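PDB 3BDK: mannonate dehydratase from Streptococcus suis, which probably catalyses the dehydration of D-mannonate to 2-dehydro-3-deoxy-D-gluconate, using ferrous iron or manganese, in hexuronate breakdown. Local coordinates for residues V120-F125 / A217-D222; I86-D91 / E104-S109; N197-I202 / L244-S249. One frame throughout, in Å; residues are numbered along the deposited sequence.

Interaction 1: residues V120-F125 / A217-D222; sequences VVCYNF and AIHPDD. With MN (manganese (II) ion), chain D; DNO (D-mannose), chain C.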
loop_
_atom_site.group_PDB
_atom_site.type_symbol
_atom_site.label_atom_id
_atom_site.label_comp_id
_atom_site.label_asym_id
_atom_site.label_seq_id
_atom_site.Cartn_x
_atom_site.Cartn_y
_atom_site.Cartn_z
ATOM N N VAL A 120 -10.478 -0.567 23.616
ATOM C CA VAL A 120 -11.457 -1.282 22.793
ATOM C C VAL A 120 -11.292 -2.795 22.861
ATOM O O VAL A 120 -10.162 -3.307 22.863
ATOM C CB VAL A 120 -11.439 -0.822 21.304
ATOM C CG1 VAL A 120 -12.307 -1.729 20.444
ATOM C CG2 VAL A 120 -11.910 0.637 21.158
ATOM N N VAL A 121 -12.427 -3.499 22.925
ATOM C CA VAL A 121 -12.451 -4.967 22.881
ATOM C C VAL A 121 -13.436 -5.482 21.816
ATOM O O VAL A 121 -14.651 -5.316 21.953
ATOM C CB VAL A 121 -12.797 -5.586 24.266
ATOM C CG1 VAL A 121 -12.889 -7.092 24.170
ATOM C CG2 VAL A 121 -11.760 -5.207 25.302
ATOM N N CYS A 122 -12.888 -6.071 20.752
ATOM C CA CYS A 122 -13.657 -6.797 19.742
ATOM C C CYS A 122 -13.969 -8.215 20.266
ATOM O O CYS A 122 -13.279 -8.715 21.159
ATOM C CB CYS A 122 -12.888 -6.828 18.398
ATOM S SG CYS A 122 -13.645 -7.819 16.987
ATOM N N TYR A 123 -15.021 -8.833 19.720
ATOM C CA TYR A 123 -15.505 -10.173 20.120
ATOM C C TYR A 123 -16.707 -10.494 19.224
ATOM O O TYR A 123 -17.331 -9.573 18.692
ATOM C CB TYR A 123 -15.972 -10.173 21.586
ATOM C CG TYR A 123 -17.209 -9.339 21.757
ATOM C CD1 TYR A 123 -18.473 -9.933 21.872
ATOM C CD2 TYR A 123 -17.129 -7.953 21.725
ATOM C CE1 TYR A 123 -19.614 -9.151 21.972
ATOM C CE2 TYR A 123 -18.267 -7.167 21.833
ATOM C CZ TYR A 123 -19.503 -7.772 21.953
ATOM O OH TYR A 123 -20.609 -6.968 22.063
ATOM N N ASN A 124 -17.058 -11.774 19.084
ATOM C CA ASN A 124 -18.240 -12.169 18.285
ATOM C C ASN A 124 -19.343 -12.875 19.069
ATOM O O ASN A 124 -19.166 -13.199 20.238
ATOM C CB ASN A 124 -17.838 -13.037 17.088
ATOM C CG ASN A 124 -17.707 -14.498 17.438
ATOM O OD1 ASN A 124 -18.626 -15.105 17.977
ATOM N ND2 ASN A 124 -16.561 -15.081 17.119
ATOM N N PHE A 125 -20.474 -13.114 18.404
ATOM C CA PHE A 125 -21.572 -13.904 18.963
ATOM C C PHE A 125 -22.098 -14.870 17.899
ATOM O O PHE A 125 -23.250 -14.794 17.463
ATOM C CB PHE A 125 -22.681 -13.003 19.508
ATOM C CG PHE A 125 -23.319 -13.527 20.765
ATOM C CD1 PHE A 125 -22.791 -13.205 22.015
ATOM C CD2 PHE A 125 -24.441 -14.358 20.704
ATOM C CE1 PHE A 125 -23.380 -13.692 23.185
ATOM C CE2 PHE A 125 -25.039 -14.844 21.867
ATOM C CZ PHE A 125 -24.508 -14.510 23.107
ATOM N N ALA A 217 -16.973 -3.844 20.951
ATOM C CA ALA A 217 -17.168 -3.739 19.510
ATOM C C ALA A 217 -17.314 -5.115 18.871
ATOM O O ALA A 217 -16.349 -5.876 18.786
ATOM C CB ALA A 217 -16.018 -2.974 18.873
ATOM N N ILE A 218 -18.525 -5.429 18.423
ATOM C CA ILE A 218 -18.878 -6.798 18.065
ATOM C C ILE A 218 -18.533 -7.093 16.609
ATOM O O ILE A 218 -19.047 -6.447 15.696
ATOM C CB ILE A 218 -20.376 -7.072 18.293
ATOM C CG1 ILE A 218 -20.713 -8.521 17.934
ATOM C CG2 ILE A 218 -21.225 -6.105 17.482
ATOM C CD1 ILE A 218 -22.712 -9.389 19.093
ATOM N N HIS A 219 -17.660 -8.073 16.400
ATOM C CA HIS A 219 -17.336 -8.536 15.055
ATOM C C HIS A 219 -18.536 -9.214 14.402
ATOM O O HIS A 219 -19.093 -10.168 14.944
ATOM C CB HIS A 219 -16.145 -9.496 15.093
ATOM C CG HIS A 219 -15.471 -9.674 13.769
ATOM N ND1 HIS A 219 -15.912 -10.576 12.823
ATOM C CD2 HIS A 219 -14.388 -9.065 13.231
ATOM C CE1 HIS A 219 -15.129 -10.515 11.761
ATOM N NE2 HIS A 219 -14.197 -9.607 11.982
ATOM N N PRO A 220 -18.927 -8.714 13.235
ATOM C CA PRO A 220 -20.151 -9.175 12.571
ATOM C C PRO A 220 -20.066 -10.648 12.188
ATOM O O PRO A 220 -18.994 -11.246 12.271
ATOM C CB PRO A 220 -20.208 -8.307 11.311
ATOM C CG PRO A 220 -18.786 -7.978 11.025
ATOM C CD PRO A 220 -18.118 -7.844 12.364
ATOM N N ASP A 221 -21.192 -11.222 11.774
ATOM C CA ASP A 221 -21.253 -12.644 11.452
ATOM C C ASP A 221 -20.635 -12.928 10.088
ATOM O O ASP A 221 -20.933 -12.248 9.106
ATOM C CB ASP A 221 -22.701 -13.137 11.487
ATOM C CG ASP A 221 -23.117 -13.626 12.860
ATOM O OD1 ASP A 221 -24.315 -13.929 13.047
ATOM O OD2 ASP A 221 -22.248 -13.708 13.753
ATOM N N ASP A 222 -19.772 -13.937 10.034
ATOM C CA ASP A 222 -18.855 -14.102 8.913
ATOM C C ASP A 222 -18.805 -15.554 8.450
ATOM O O ASP A 222 -18.073 -16.369 9.012
ATOM C CB ASP A 222 -17.452 -13.621 9.292
ATOM C CG ASP A 222 -16.413 -13.970 8.245
ATOM O OD1 ASP A 222 -16.804 -14.321 7.111
ATOM O OD2 ASP A 222 -15.206 -13.893 8.554
HETATM MN MN MN D . -11.931 -9.969 11.044
HETATM C C1 DNO C . -11.974 -14.223 10.806
HETATM C C2 DNO C . -10.792 -13.402 11.346
HETATM C C3 DNO C . -9.882 -14.152 12.368
HETATM C C4 DNO C . -10.468 -14.793 13.668
HETATM C C5 DNO C . -11.596 -14.052 14.449
HETATM C C6 DNO C . -11.522 -14.422 15.936
HETATM O O1 DNO C . -12.634 -13.814 9.849
HETATM O O2 DNO C . -11.253 -12.141 11.864
HETATM O O3 DNO C . -8.847 -13.263 12.780
HETATM O O4 DNO C . -10.841 -16.152 13.401
HETATM O O5 DNO C . -11.529 -12.621 14.342
HETATM O O6 DNO C . -12.451 -15.474 16.210
#
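Ile218 lays its CA over one face of the Tyr123 ring, 3.8 Å above the plane and displaced toward the rim, a CH-pi contact, and its CB lies 3.8 Å from Tyr123 CZ. At the edge of that ring, in its plane, lies Val121 O, with Ala217 N also near the rim. The His219 imidazole has Pro220 CD above one face, offset from the centre, while Cys122 SG approaches its edge and reaches His219 CB at 3.6 Å. His219 ND1 bonds to a lone pair of Pro220 O, which lies 29° out of the ring plane, a bent bond of 3.2 Å that restrains the ring's rotation only loosely. CG of His219 is turned anti to N (chi1 -161°), which carries the ring away from 120-125 to where NE2 binds manganese at 2.5 Å. D-mannose O2 occupies a second metal position, 2.4 Å from the ion, and His286 and Asp330 supply the others seen. The backbones run in the same direction, 29° apart, held by Ala217 N to Val121 O (2.9 Å) and His219 N to Tyr123 O (2.8 Å). This is the C-terminal mouth of a TIM barrel, where residues at and just past the strand ends bind metal and sugar. Strand 120-123 also bonds to Ile83 of strand 79-84, strand 215-218 pairs on through Ile218 with strand 252-257, and helix 191-210 packs on Tyr123 and Phe125.

Interaction 2: residues I86-D91 / E104-S109; sequences IPVHED and ENYKTS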
loop_
_atom_site.group_PDB
_atom_site.type_symbol
_atom_site.label_atom_id
_atom_site.label_comp_id
_atom_site.label_asym_id
_atom_site.label_seq_id
_atom_site.Cartn_x
_atom_site.Cartn_y
_atom_site.Cartn_z
ATOM N N ILE A 86 -11.653 -11.035 23.280
ATOM C CA ILE A 86 -11.971 -11.924 24.382
ATOM C C ILE A 86 -13.187 -12.747 23.903
ATOM O O ILE A 86 -14.294 -12.217 23.775
ATOM C CB ILE A 86 -12.325 -11.158 25.670
ATOM C CG1 ILE A 86 -11.322 -10.028 25.934
ATOM C CG2 ILE A 86 -12.396 -12.123 26.848
ATOM C CD1 ILE A 86 -11.728 -9.096 27.074
ATOM N N PRO A 87 -12.964 -14.031 23.583
ATOM C CA PRO A 87 -14.009 -14.943 23.099
ATOM C C PRO A 87 -15.067 -15.371 24.124
ATOM O O PRO A 87 -14.762 -16.065 25.094
ATOM C CB PRO A 87 -13.215 -16.170 22.620
ATOM C CG PRO A 87 -11.949 -16.142 23.427
ATOM C CD PRO A 87 -11.637 -14.678 23.628
ATOM N N VAL A 88 -16.306 -14.961 23.876
ATOM C CA VAL A 88 -17.483 -15.475 24.568
ATOM C C VAL A 88 -17.587 -17.006 24.445
ATOM O O VAL A 88 -17.457 -17.547 23.336
ATOM C CB VAL A 88 -18.719 -14.832 23.969
ATOM C CG1 VAL A 88 -19.910 -15.198 24.759
ATOM C CG2 VAL A 88 -18.553 -13.321 23.941
ATOM N N HIS A 89 -17.788 -17.688 25.583
ATOM C CA HIS A 89 -17.879 -19.161 25.657
ATOM C C HIS A 89 -19.163 -19.663 24.977
ATOM O O HIS A 89 -20.189 -18.974 24.985
ATOM C CB HIS A 89 -17.828 -19.644 27.141
ATOM C CG HIS A 89 -17.572 -21.121 27.302
ATOM N ND1 HIS A 89 -18.553 -22.078 27.133
ATOM C CD2 HIS A 89 -16.437 -21.804 27.598
ATOM C CE1 HIS A 89 -18.032 -23.283 27.306
ATOM N NE2 HIS A 89 -16.748 -23.144 27.589
ATOM N N GLU A 90 -19.119 -20.866 24.404
ATOM C CA GLU A 90 -20.316 -21.454 23.785
ATOM C C GLU A 90 -21.484 -21.485 24.755
ATOM O O GLU A 90 -22.620 -21.205 24.370
ATOM C CB GLU A 90 -20.068 -22.860 23.234
ATOM C CG GLU A 90 -19.302 -22.895 21.914
ATOM C CD GLU A 90 -20.017 -22.202 20.746
ATOM O OE1 GLU A 90 -21.256 -22.321 20.626
ATOM O OE2 GLU A 90 -19.318 -21.544 19.941
ATOM N N ASP A 91 -21.201 -21.817 26.009
ATOM C CA ASP A 91 -22.227 -21.879 27.044
ATOM C C ASP A 91 -22.922 -20.543 27.252
ATOM O O ASP A 91 -24.101 -20.515 27.591
ATOM C CB ASP A 91 -21.640 -22.377 28.366
ATOM C CG ASP A 91 -21.253 -23.847 28.320
ATOM O OD1 ASP A 91 -21.934 -24.622 27.609
ATOM O OD2 ASP A 91 -20.277 -24.222 29.015
ATOM N N GLU A 104 -18.813 -14.078 34.706
ATOM C CA GLU A 104 -17.945 -13.585 35.780
ATOM C C GLU A 104 -16.503 -13.431 35.308
ATOM O O GLU A 104 -15.947 -12.335 35.312
ATOM C CB GLU A 104 -17.990 -14.513 36.998
ATOM C CG GLU A 104 -19.134 -14.224 37.925
ATOM C CD GLU A 104 -19.274 -12.742 38.198
ATOM O OE1 GLU A 104 -18.257 -12.116 38.592
ATOM O OE2 GLU A 104 -20.395 -12.211 38.002
ATOM N N ASN A 105 -15.922 -14.545 34.885
ATOM C CA ASN A 105 -14.572 -14.564 34.368
ATOM C C ASN A 105 -14.347 -13.574 33.244
ATOM O O ASN A 105 -13.252 -13.024 33.115
ATOM C CB ASN A 105 -14.205 -15.985 33.951
ATOM C CG ASN A 105 -13.921 -16.876 35.150
ATOM O OD1 ASN A 105 -14.190 -18.075 35.120
ATOM N ND2 ASN A 105 -13.376 -16.281 36.222
ATOM N N TYR A 106 -15.402 -13.348 32.453
ATOM C CA TYR A 106 -15.424 -12.349 31.380
ATOM C C TYR A 106 -15.505 -10.919 31.951
ATOM O O TYR A 106 -14.895 -10.004 31.397
ATOM C CB TYR A 106 -16.582 -12.629 30.403
ATOM C CG TYR A 106 -16.362 -12.099 28.996
ATOM C CD1 TYR A 106 -16.629 -10.768 28.683
ATOM C CD2 TYR A 106 -15.890 -12.930 27.978
ATOM C CE1 TYR A 106 -16.424 -10.269 27.405
ATOM C CE2 TYR A 106 -15.677 -12.435 26.675
ATOM C CZ TYR A 106 -15.944 -11.097 26.402
ATOM O OH TYR A 106 -15.750 -10.571 25.135
ATOM N N LYS A 107 -16.241 -10.744 33.059
ATOM C CA LYS A 107 -16.321 -9.468 33.781
ATOM C C LYS A 107 -14.923 -8.894 34.076
ATOM O O LYS A 107 -14.631 -7.751 33.726
ATOM C CB LYS A 107 -17.090 -9.623 35.103
ATOM C CG LYS A 107 -18.563 -10.049 35.006
ATOM C CD LYS A 107 -19.575 -8.912 35.303
ATOM C CE LYS A 107 -19.783 -8.630 36.806
ATOM N NZ LYS A 107 -20.310 -9.766 37.612
ATOM N N THR A 108 -14.060 -9.682 34.709
ATOM C CA THR A 108 -12.737 -9.175 35.102
ATOM C C THR A 108 -11.795 -8.903 33.919
ATOM O O THR A 108 -11.004 -7.951 33.947
ATOM C CB THR A 108 -12.033 -10.076 36.144
ATOM O OG1 THR A 108 -12.284 -11.454 35.846
ATOM C CG2 THR A 108 -12.529 -9.749 37.555
ATOM N N SER A 109 -11.882 -9.738 32.887
ATOM C CA SER A 109 -11.181 -9.467 31.634
ATOM C C SER A 109 -11.391 -8.019 31.223
ATOM O O SER A 109 -10.434 -7.332 30.848
ATOM C CB SER A 109 -11.657 -10.392 30.533
ATOM O OG SER A 109 -11.311 -11.724 30.840
#
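Tyr106 reaches from its helix into the extended loop at Ile86, and the evidence for close packing is concentrated there. Its hydroxyl donates to Ile86 O at 2.6 Å, arriving 28° out of the carbonyl plane, while the same oxygen lies in the plane of the tyrosine ring, at its edge. The bond gives a buried hydroxyl a backbone acceptor and limits the swing of the ring. Beside it the CG2 methyl of Ile86 presses on Tyr106 CE2 at 3.3 Å, and Val88 CG2 stands at 4.1 Å from that same CE2, so two branched side chains flank one corner of the ring. With CG of Tyr106 anti to N (chi1 -154°), the ring leans away from its helix toward the loop. One helical turn further on, Ile86 CD1 touches Ser109 CB at 3.7 Å, and Ser109 OG is returned to its own helix by a bond to Asn105 O.

The contact belongs to a beta-alpha-beta crossover of the TIM barrel: strand 79-84 leads through 86-91 to helix 99-114, which runs back to the neighbouring parallel strand 120-123. Tyr123 and Val121 of that strand lie against Tyr106 and Ile86, and Phe201 of helix 191-210 meets the Tyr106 ring edge to face.

Packing is much looser away from this core. Pro87, partly exposed, turns away from the helix, with its side chain about 6 Å from the bound D-mannose. His89, also partly exposed, instead N-caps the short helix 90-93: its ND1 accepts from Asp91 N at 2.9 Å, 10° from the ring plane. On the outer side of helix 99-114, exposed Glu104 pairs with Lys107, one turn along, in a salt bridge whose very short modelled length is doubtful.

Interaction 3: residues N197-I202 / L244-S249; sequences NLEYFI and LNLYDS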
loop_
_atom_site.group_PDB
_atom_site.type_symbol
_atom_site.label_atom_id
_atom_site.label_comp_id
_atom_site.label_asym_id
_atom_site.label_seq_id
_atom_site.Cartn_x
_atom_site.Cartn_y
_atom_site.Cartn_z
ATOM N N ASN A 197 -30.016 -14.646 24.390
ATOM C CA ASN A 197 -28.786 -15.016 25.032
ATOM C C ASN A 197 -27.794 -13.858 25.017
ATOM O O ASN A 197 -27.056 -13.653 25.995
ATOM C CB ASN A 197 -28.225 -16.274 24.392
ATOM C CG ASN A 197 -29.152 -17.467 24.569
ATOM O OD1 ASN A 197 -30.124 -17.401 25.315
ATOM N ND2 ASN A 197 -28.855 -18.560 23.887
ATOM N N LEU A 198 -27.821 -13.080 23.934
ATOM C CA LEU A 198 -26.923 -11.957 23.745
ATOM C C LEU A 198 -27.327 -10.804 24.619
ATOM O O LEU A 198 -26.483 -10.170 25.247
ATOM C CB LEU A 198 -26.910 -11.493 22.281
ATOM C CG LEU A 198 -26.128 -10.210 21.923
ATOM C CD1 LEU A 198 -24.629 -10.340 22.199
ATOM C CD2 LEU A 198 -26.361 -9.822 20.474
ATOM N N GLU A 199 -28.620 -10.510 24.637
ATOM C CA GLU A 199 -29.121 -9.425 25.445
ATOM C C GLU A 199 -28.743 -9.622 26.915
ATOM O O GLU A 199 -28.285 -8.691 27.578
ATOM C CB GLU A 199 -30.621 -9.316 25.288
ATOM C CG GLU A 199 -31.147 -7.946 25.683
ATOM C CD GLU A 199 -32.631 -7.951 25.890
ATOM O OE1 GLU A 199 -33.308 -8.762 25.209
ATOM O OE2 GLU A 199 -33.108 -7.163 26.743
ATOM N N TYR A 200 -28.918 -10.847 27.398
ATOM C CA TYR A 200 -28.531 -11.231 28.738
ATOM C C TYR A 200 -27.059 -10.936 28.986
ATOM O O TYR A 200 -26.694 -10.363 30.019
ATOM C CB TYR A 200 -28.781 -12.721 28.927
ATOM C CG TYR A 200 -28.575 -13.230 30.345
ATOM C CD1 TYR A 200 -29.612 -13.171 31.286
ATOM C CD2 TYR A 200 -27.360 -13.789 30.735
ATOM C CE1 TYR A 200 -29.438 -13.650 32.579
ATOM C CE2 TYR A 200 -27.170 -14.270 32.023
ATOM C CZ TYR A 200 -28.214 -14.204 32.944
ATOM O OH TYR A 200 -28.031 -14.682 34.226
ATOM N N PHE A 201 -26.229 -11.346 28.030
ATOM C CA PHE A 201 -24.777 -11.124 28.051
ATOM C C PHE A 201 -24.419 -9.634 28.034
ATOM O O PHE A 201 -23.574 -9.192 28.798
ATOM C CB PHE A 201 -24.141 -11.861 26.861
ATOM C CG PHE A 201 -22.665 -11.628 26.688
ATOM C CD1 PHE A 201 -22.196 -10.818 25.656
ATOM C CD2 PHE A 201 -21.741 -12.261 27.519
ATOM C CE1 PHE A 201 -20.839 -10.616 25.472
ATOM C CE2 PHE A 201 -20.373 -12.074 27.337
ATOM C CZ PHE A 201 -19.920 -11.243 26.319
ATOM N N ILE A 202 -25.084 -8.876 27.171
ATOM C CA ILE A 202 -24.825 -7.452 27.011
ATOM C C ILE A 202 -25.146 -6.691 28.296
ATOM O O ILE A 202 -24.266 -6.053 28.876
ATOM C CB ILE A 202 -25.588 -6.858 25.788
ATOM C CG1 ILE A 202 -24.949 -7.309 24.466
ATOM C CG2 ILE A 202 -25.655 -5.350 25.840
ATOM C CD1 ILE A 202 -23.435 -7.038 24.316
ATOM N N LEU A 244 -27.389 -2.299 18.753
ATOM C CA LEU A 244 -27.179 -1.043 19.400
ATOM C C LEU A 244 -28.216 -0.935 20.524
ATOM O O LEU A 244 -27.841 -0.747 21.687
ATOM C CB LEU A 244 -27.222 0.100 18.374
ATOM C CG LEU A 244 -25.859 0.538 17.757
ATOM C CD1 LEU A 244 -24.731 -0.514 17.819
ATOM C CD2 LEU A 244 -25.953 1.115 16.324
ATOM N N ASN A 245 -29.490 -1.168 20.198
ATOM C CA ASN A 245 -30.585 -0.900 21.136
ATOM C C ASN A 245 -30.665 -1.782 22.378
ATOM O O ASN A 245 -31.380 -1.443 23.316
ATOM C CB ASN A 245 -31.924 -0.832 20.409
ATOM C CG ASN A 245 -31.978 0.309 19.399
ATOM O OD1 ASN A 245 -31.080 1.161 19.335
ATOM N ND2 ASN A 245 -33.034 0.331 18.602
ATOM N N LEU A 246 -29.916 -2.884 22.398
ATOM C CA LEU A 246 -29.803 -3.739 23.598
ATOM C C LEU A 246 -29.264 -2.992 24.824
ATOM O O LEU A 246 -29.394 -3.460 25.964
ATOM C CB LEU A 246 -28.904 -4.951 23.327
ATOM C CG LEU A 246 -29.266 -5.959 22.234
ATOM C CD1 LEU A 246 -28.089 -6.870 21.926
ATOM C CD2 LEU A 246 -30.488 -6.777 22.630
ATOM N N TYR A 247 -28.667 -1.832 24.575
ATOM C CA TYR A 247 -27.981 -1.048 25.589
ATOM C C TYR A 247 -27.475 0.206 24.888
ATOM O O TYR A 247 -26.303 0.278 24.501
ATOM C CB TYR A 247 -26.811 -1.846 26.152
ATOM C CG TYR A 247 -26.286 -1.361 27.476
ATOM C CD1 TYR A 247 -25.323 -0.355 27.541
ATOM C CD2 TYR A 247 -26.727 -1.933 28.668
ATOM C CE1 TYR A 247 -24.828 0.086 28.773
ATOM C CE2 TYR A 247 -26.242 -1.497 29.901
ATOM C CZ TYR A 247 -25.297 -0.487 29.944
ATOM O OH TYR A 247 -24.823 -0.068 31.154
ATOM N N ASP A 248 -28.377 1.173 24.705
ATOM C CA ASP A 248 -28.087 2.402 23.968
ATOM C C ASP A 248 -27.016 3.246 24.666
ATOM O O ASP A 248 -27.308 4.251 25.330
ATOM C CB ASP A 248 -29.359 3.218 23.745
ATOM C CG ASP A 248 -29.122 4.417 22.856
ATOM O OD1 ASP A 248 -29.049 4.244 21.629
ATOM O OD2 ASP A 248 -28.988 5.540 23.377
ATOM N N SER A 249 -25.772 2.816 24.500
ATOM C CA SER A 249 -24.622 3.446 25.133
ATOM C C SER A 249 -23.434 3.389 24.184
ATOM O O SER A 249 -23.140 2.346 23.585
ATOM C CB SER A 249 -24.281 2.741 26.441
ATOM O OG SER A 249 -22.989 3.090 26.905
#
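Ile202 N donates to Leu198 O at 2.7 Å, the shortest sound polar bond within the two segments, and this helical bond places both side chains one turn apart, facing Leu246. Leu246 carries the contact from the other side. Its CD1 methyl stands 3.7 Å from Leu198 CD2 and 4.1 Å from Ile202 CG1, and its side chain crosses both at about a right angle. The second methyl, CD2, rests on the aliphatic part of Glu199, coming to 3.3 Å from CG. Glu199 keeps an extended chain beyond CG, which takes its carboxylate past the leucine to a salt bridge with Lys203, farther along the same helix. Ile202 has CG2 anti to N (chi1 -73° for CG1), and that methyl meets Tyr247 CB at 3.7 Å. The Tyr247 hydroxyl bonds to Glu210, the last residue of helix 191-210, and Ser249 OG, in the plane of the tyrosine ring at its edge, bonds to Glu210 as well. In the barrel the contact joins helix 191-210 to the chain leaving helix 237-245, whose inverse gamma turn centres on Asp248. No hydrogen bond crosses between 197-202 and 244-249; the interface is methyl against methyl and methylene, which implies that burial of apolar surface, incomplete at partly exposed Glu199, Leu246 and Tyr247, probably holds the segments together, while the polar ends of Glu199 and Tyr247 find partners along the helix.

Along the chain, interaction 2 closes first: 104-109 returns to 86-91 after a gap of only twelve residues, before strand 120-123 begins. Interaction 1 then opens at 120-125 and closes at 217-222, a much longer loop. Interaction 3 opens inside that loop, at 197-202, and closes beyond it at 244-249, so interactions 1 and 3 cross, and neither nests in the other. Interaction 2 precedes both in series. All three touch: Tyr123 CB lies 3.4 Å from Ile86 O, Phe125 CD1 lies 3.4 Å from Leu198 CD1, and Val88 meets Phe201. Together they tie barrel strands 120-123 and 215-218 to outer helices 99-114, 191-210 and 237-245.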